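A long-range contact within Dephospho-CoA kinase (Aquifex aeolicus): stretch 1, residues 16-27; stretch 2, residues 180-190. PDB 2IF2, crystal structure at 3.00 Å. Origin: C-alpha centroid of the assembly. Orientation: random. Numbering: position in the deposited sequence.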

# COMPACT_ATOMS: atom_id res chain seq x y z
N THR A 16 -6.53 -9.78 -1.58
CA THR A 16 -6.83 -11.20 -1.37
C THR A 16 -5.69 -11.95 -0.69
O THR A 16 -5.92 -12.86 0.09
CB THR A 16 -7.18 -11.95 -2.69
OG1 THR A 16 -6.13 -11.77 -3.64
CG2 THR A 16 -8.50 -11.45 -3.26
N VAL A 17 -4.47 -11.55 -1.01
CA VAL A 17 -3.31 -12.16 -0.40
C VAL A 17 -3.19 -11.63 1.02
O VAL A 17 -2.99 -12.39 1.96
CB VAL A 17 -2.04 -11.85 -1.21
CG1 VAL A 17 -0.80 -12.04 -0.37
CG2 VAL A 17 -2.00 -12.76 -2.43
N ALA A 18 -3.34 -10.32 1.19
CA ALA A 18 -3.26 -9.77 2.53
C ALA A 18 -4.25 -10.51 3.42
O ALA A 18 -3.94 -10.79 4.58
CB ALA A 18 -3.59 -8.28 2.52
N GLN A 19 -5.42 -10.83 2.87
CA GLN A 19 -6.48 -11.53 3.60
C GLN A 19 -6.12 -12.97 3.93
O GLN A 19 -6.19 -13.39 5.09
CB GLN A 19 -7.78 -11.51 2.80
CG GLN A 19 -9.04 -11.80 3.62
CD GLN A 19 -9.04 -11.07 4.97
OE1 GLN A 19 -8.56 -11.60 5.97
NE2 GLN A 19 -9.58 -9.85 5.00
N MSE A 20 -5.74 -13.73 2.92
CA MSE A 20 -5.37 -15.11 3.13
C MSE A 20 -4.36 -15.13 4.27
O MSE A 20 -4.52 -15.90 5.23
CB MSE A 20 -4.75 -15.68 1.85
CG MSE A 20 -5.64 -15.54 0.62
SE MSE A 20 -4.79 -16.13 -1.03
CE MSE A 20 -6.21 -17.13 -1.87
N PHE A 21 -3.35 -14.27 4.19
CA PHE A 21 -2.30 -14.18 5.21
C PHE A 21 -2.82 -13.92 6.62
O PHE A 21 -2.21 -14.36 7.60
CB PHE A 21 -1.28 -13.09 4.86
CG PHE A 21 -0.04 -13.60 4.17
CD1 PHE A 21 0.33 -13.11 2.92
CD2 PHE A 21 0.74 -14.60 4.75
CE1 PHE A 21 1.46 -13.61 2.26
CE2 PHE A 21 1.87 -15.09 4.09
CZ PHE A 21 2.23 -14.60 2.85
N ARG A 22 -3.93 -13.17 6.71
CA ARG A 22 -4.54 -12.84 7.99
C ARG A 22 -5.26 -14.05 8.56
O ARG A 22 -5.27 -14.30 9.77
CB ARG A 22 -5.55 -11.70 7.86
CG ARG A 22 -4.95 -10.33 7.58
CD ARG A 22 -5.89 -9.21 8.04
NE ARG A 22 -5.71 -7.98 7.26
CZ ARG A 22 -6.09 -7.86 6.00
NH1 ARG A 22 -6.68 -8.88 5.38
NH2 ARG A 22 -5.84 -6.73 5.34
N GLU A 23 -5.88 -14.80 7.66
CA GLU A 23 -6.58 -16.00 8.04
C GLU A 23 -5.55 -16.92 8.63
O GLU A 23 -5.76 -17.49 9.70
CB GLU A 23 -7.22 -16.64 6.82
CG GLU A 23 -8.36 -15.81 6.26
CD GLU A 23 -8.45 -15.89 4.74
OE1 GLU A 23 -8.14 -16.96 4.17
OE2 GLU A 23 -8.86 -14.88 4.13
N LEU A 24 -4.41 -17.05 7.96
CA LEU A 24 -3.35 -17.93 8.46
C LEU A 24 -2.84 -17.51 9.84
O LEU A 24 -2.22 -18.31 10.54
CB LEU A 24 -2.21 -18.01 7.43
CG LEU A 24 -2.53 -18.78 6.13
CD1 LEU A 24 -1.51 -18.46 5.04
CD2 LEU A 24 -2.56 -20.28 6.42
N GLY A 25 -3.11 -16.27 10.24
CA GLY A 25 -2.66 -15.80 11.55
C GLY A 25 -1.87 -14.51 11.51
O GLY A 25 -1.80 -13.76 12.48
N ALA A 26 -1.26 -14.25 10.35
CA ALA A 26 -0.47 -13.06 10.17
C ALA A 26 -1.29 -11.81 10.44
O ALA A 26 -2.51 -11.83 10.36
CB ALA A 26 0.09 -13.03 8.74
N TYR A 27 -0.59 -10.72 10.76
CA TYR A 27 -1.20 -9.42 11.02
C TYR A 27 -0.83 -8.50 9.87
O TYR A 27 0.22 -7.87 9.89
CB TYR A 27 -0.68 -8.81 12.33
CG TYR A 27 -1.40 -7.53 12.72
CD1 TYR A 27 -1.17 -6.33 12.04
CD2 TYR A 27 -2.35 -7.53 13.74
CE1 TYR A 27 -1.88 -5.16 12.38
CE2 TYR A 27 -3.06 -6.37 14.08
CZ TYR A 27 -2.82 -5.19 13.40
OH TYR A 27 -3.53 -4.06 13.74
N GLU A 180 -4.22 -22.08 -6.46
CA GLU A 180 -2.78 -21.93 -6.57
C GLU A 180 -2.27 -20.73 -5.79
O GLU A 180 -1.27 -20.82 -5.09
CB GLU A 180 -2.35 -21.77 -8.03
CG GLU A 180 -1.94 -23.07 -8.73
CD GLU A 180 -2.08 -22.99 -10.26
OE1 GLU A 180 -1.75 -24.00 -10.93
OE2 GLU A 180 -2.52 -21.94 -10.78
N THR A 181 -2.96 -19.61 -5.90
CA THR A 181 -2.52 -18.43 -5.20
C THR A 181 -2.46 -18.67 -3.69
O THR A 181 -1.51 -18.26 -3.03
CB THR A 181 -3.42 -17.24 -5.52
OG1 THR A 181 -2.89 -16.07 -4.89
CG2 THR A 181 -4.83 -17.49 -5.03
N TYR A 182 -3.47 -19.35 -3.15
CA TYR A 182 -3.53 -19.65 -1.71
C TYR A 182 -2.55 -20.74 -1.30
O TYR A 182 -2.03 -20.75 -0.18
CB TYR A 182 -4.94 -20.08 -1.30
CG TYR A 182 -5.08 -20.33 0.19
CD1 TYR A 182 -4.94 -19.30 1.10
CD2 TYR A 182 -5.35 -21.61 0.68
CE1 TYR A 182 -5.06 -19.53 2.48
CE2 TYR A 182 -5.46 -21.85 2.05
CZ TYR A 182 -5.32 -20.81 2.94
OH TYR A 182 -5.39 -21.06 4.29
N LYS A 183 -2.32 -21.68 -2.21
CA LYS A 183 -1.41 -22.78 -1.96
C LYS A 183 0.00 -22.21 -1.86
O LYS A 183 0.84 -22.75 -1.14
CB LYS A 183 -1.53 -23.82 -3.08
CG LYS A 183 -0.84 -25.16 -2.81
CD LYS A 183 -1.38 -26.28 -3.72
CE LYS A 183 -0.50 -27.53 -3.68
NZ LYS A 183 -0.05 -27.92 -2.30
N GLN A 184 0.25 -21.10 -2.55
CA GLN A 184 1.56 -20.43 -2.55
C GLN A 184 1.80 -19.63 -1.28
O GLN A 184 2.84 -19.77 -0.63
CB GLN A 184 1.70 -19.50 -3.75
CG GLN A 184 2.39 -20.13 -4.95
CD GLN A 184 1.72 -19.77 -6.26
OE1 GLN A 184 1.55 -18.59 -6.58
NE2 GLN A 184 1.33 -20.79 -7.03
N VAL A 185 0.86 -18.76 -0.94
CA VAL A 185 1.00 -17.96 0.27
C VAL A 185 1.23 -18.91 1.43
O VAL A 185 2.11 -18.68 2.27
CB VAL A 185 -0.27 -17.10 0.54
CG1 VAL A 185 -0.55 -16.19 -0.65
CG2 VAL A 185 -1.46 -17.99 0.81
N LYS A 186 0.47 -20.00 1.48
CA LYS A 186 0.63 -20.96 2.56
C LYS A 186 2.07 -21.43 2.68
O LYS A 186 2.60 -21.54 3.78
CB LYS A 186 -0.29 -22.17 2.34
CG LYS A 186 -1.69 -21.95 2.84
CD LYS A 186 -2.46 -23.25 2.91
CE LYS A 186 -2.74 -23.79 1.52
NZ LYS A 186 -3.64 -24.98 1.55
N LYS A 187 2.68 -21.71 1.54
CA LYS A 187 4.07 -22.15 1.50
C LYS A 187 4.90 -21.02 2.11
O LYS A 187 5.71 -21.25 3.01
CB LYS A 187 4.51 -22.40 0.06
CG LYS A 187 5.93 -22.90 -0.07
CD LYS A 187 6.46 -22.74 -1.50
CE LYS A 187 7.95 -23.08 -1.57
NZ LYS A 187 8.52 -22.92 -2.93
N VAL A 188 4.70 -19.80 1.62
CA VAL A 188 5.46 -18.69 2.15
C VAL A 188 5.26 -18.51 3.65
O VAL A 188 6.23 -18.38 4.39
CB VAL A 188 5.12 -17.39 1.42
CG1 VAL A 188 5.82 -16.20 2.09
CG2 VAL A 188 5.56 -17.50 -0.03
N TYR A 189 4.02 -18.51 4.11
CA TYR A 189 3.79 -18.34 5.53
C TYR A 189 4.58 -19.37 6.35
O TYR A 189 4.98 -19.11 7.49
CB TYR A 189 2.29 -18.45 5.84
CG TYR A 189 1.96 -18.34 7.31
CD1 TYR A 189 1.90 -19.47 8.11
CD2 TYR A 189 1.75 -17.10 7.91
CE1 TYR A 189 1.63 -19.38 9.47
CE2 TYR A 189 1.47 -17.00 9.27
CZ TYR A 189 1.42 -18.14 10.04
OH TYR A 189 1.17 -18.07 11.39
N GLU A 190 4.80 -20.55 5.77
CA GLU A 190 5.56 -21.60 6.45
C GLU A 190 7.03 -21.20 6.46
O GLU A 190 7.75 -21.43 7.43
CB GLU A 190 5.42 -22.93 5.71
CG GLU A 190 4.07 -23.59 5.88
CD GLU A 190 3.90 -24.23 7.24
OE1 GLU A 190 3.99 -23.49 8.25
OE2 GLU A 190 3.69 -25.46 7.30

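Residues 16-23 and 180-190 form two helices, both of which begin earlier in the chain, that pack against each other although at least 158 residues separate any touching pair. Their axes approach to 10.0 Å and cross at -53°, with N-to-C directions inclined to each other rather than antiparallel. The backbones come nearest where the CA of Met20 lies 6.9 Å from the CA of Tyr182 and the CA of Phe21 lies 7.0 Å from the CA of Val185. Each helix is held by its own backbone hydrogen bonds, such as Leu24 N to Met20 O (3.0 Å) and Tyr189 N to Val185 O (2.7 Å). The first helix gives way to a Schellman motif at Gly25, whose positive phi suits glycine: a CB here would be jammed against the carbonyl oxygen of Leu24, and its ideal position lies 3.3 Å from Tyr189 OH.

No hydrogen bond crosses between the stretches; the contact, which buries 593 Å² in total, is made chiefly by apolar side chains. Val185 points toward the first helix and meets residues from successive turns. Its CG1 lies 4.1 Å from Val17 CG2, while its CG2 lies 4.2 Å from Met20 CB and 4.3 Å from Leu24 CD1. Phe21 adds its ring: CB of Val185 sits over one face, 4.2 Å from Phe21 CZ, while Val188 CG1 and Tyr189 CB lie at the edge, 4.0 Å from Phe21 CZ and 3.8 Å from Phe21 CE2, respectively. Phe21 reaches these partners although its CA-to-CB bond points sideways.

Met20, present as selenomethionine, extends along the second helix toward its earlier turns. Its terminal methyl CE packs 3.3 Å from Tyr182 CB and 3.5 Å from Thr181 CG2. The selenium approaches the Tyr182 ring at its edge, with SE 5.2 Å from the ring centroid and 84° off the normal, so it does not sit over the pi face.

Leu24 and Tyr189 bury the largest areas in their respective stretches, and they pack directly together. Leu24 CB stands over the Tyr189 ring, 4.1 Å from its centroid and only 10° off the normal, a CH-pi arrangement that sets an aliphatic carbon against the aromatic face. Leu24 CD1 also reaches to 3.9 Å from Tyr189 CB, and its CD2 lies 4.0 Å from the aliphatic CG of Lys186. Beyond the glycine turn, Ala26 CB packs 4.2 Å from Tyr189 CE2, extending the apolar contact past the helix.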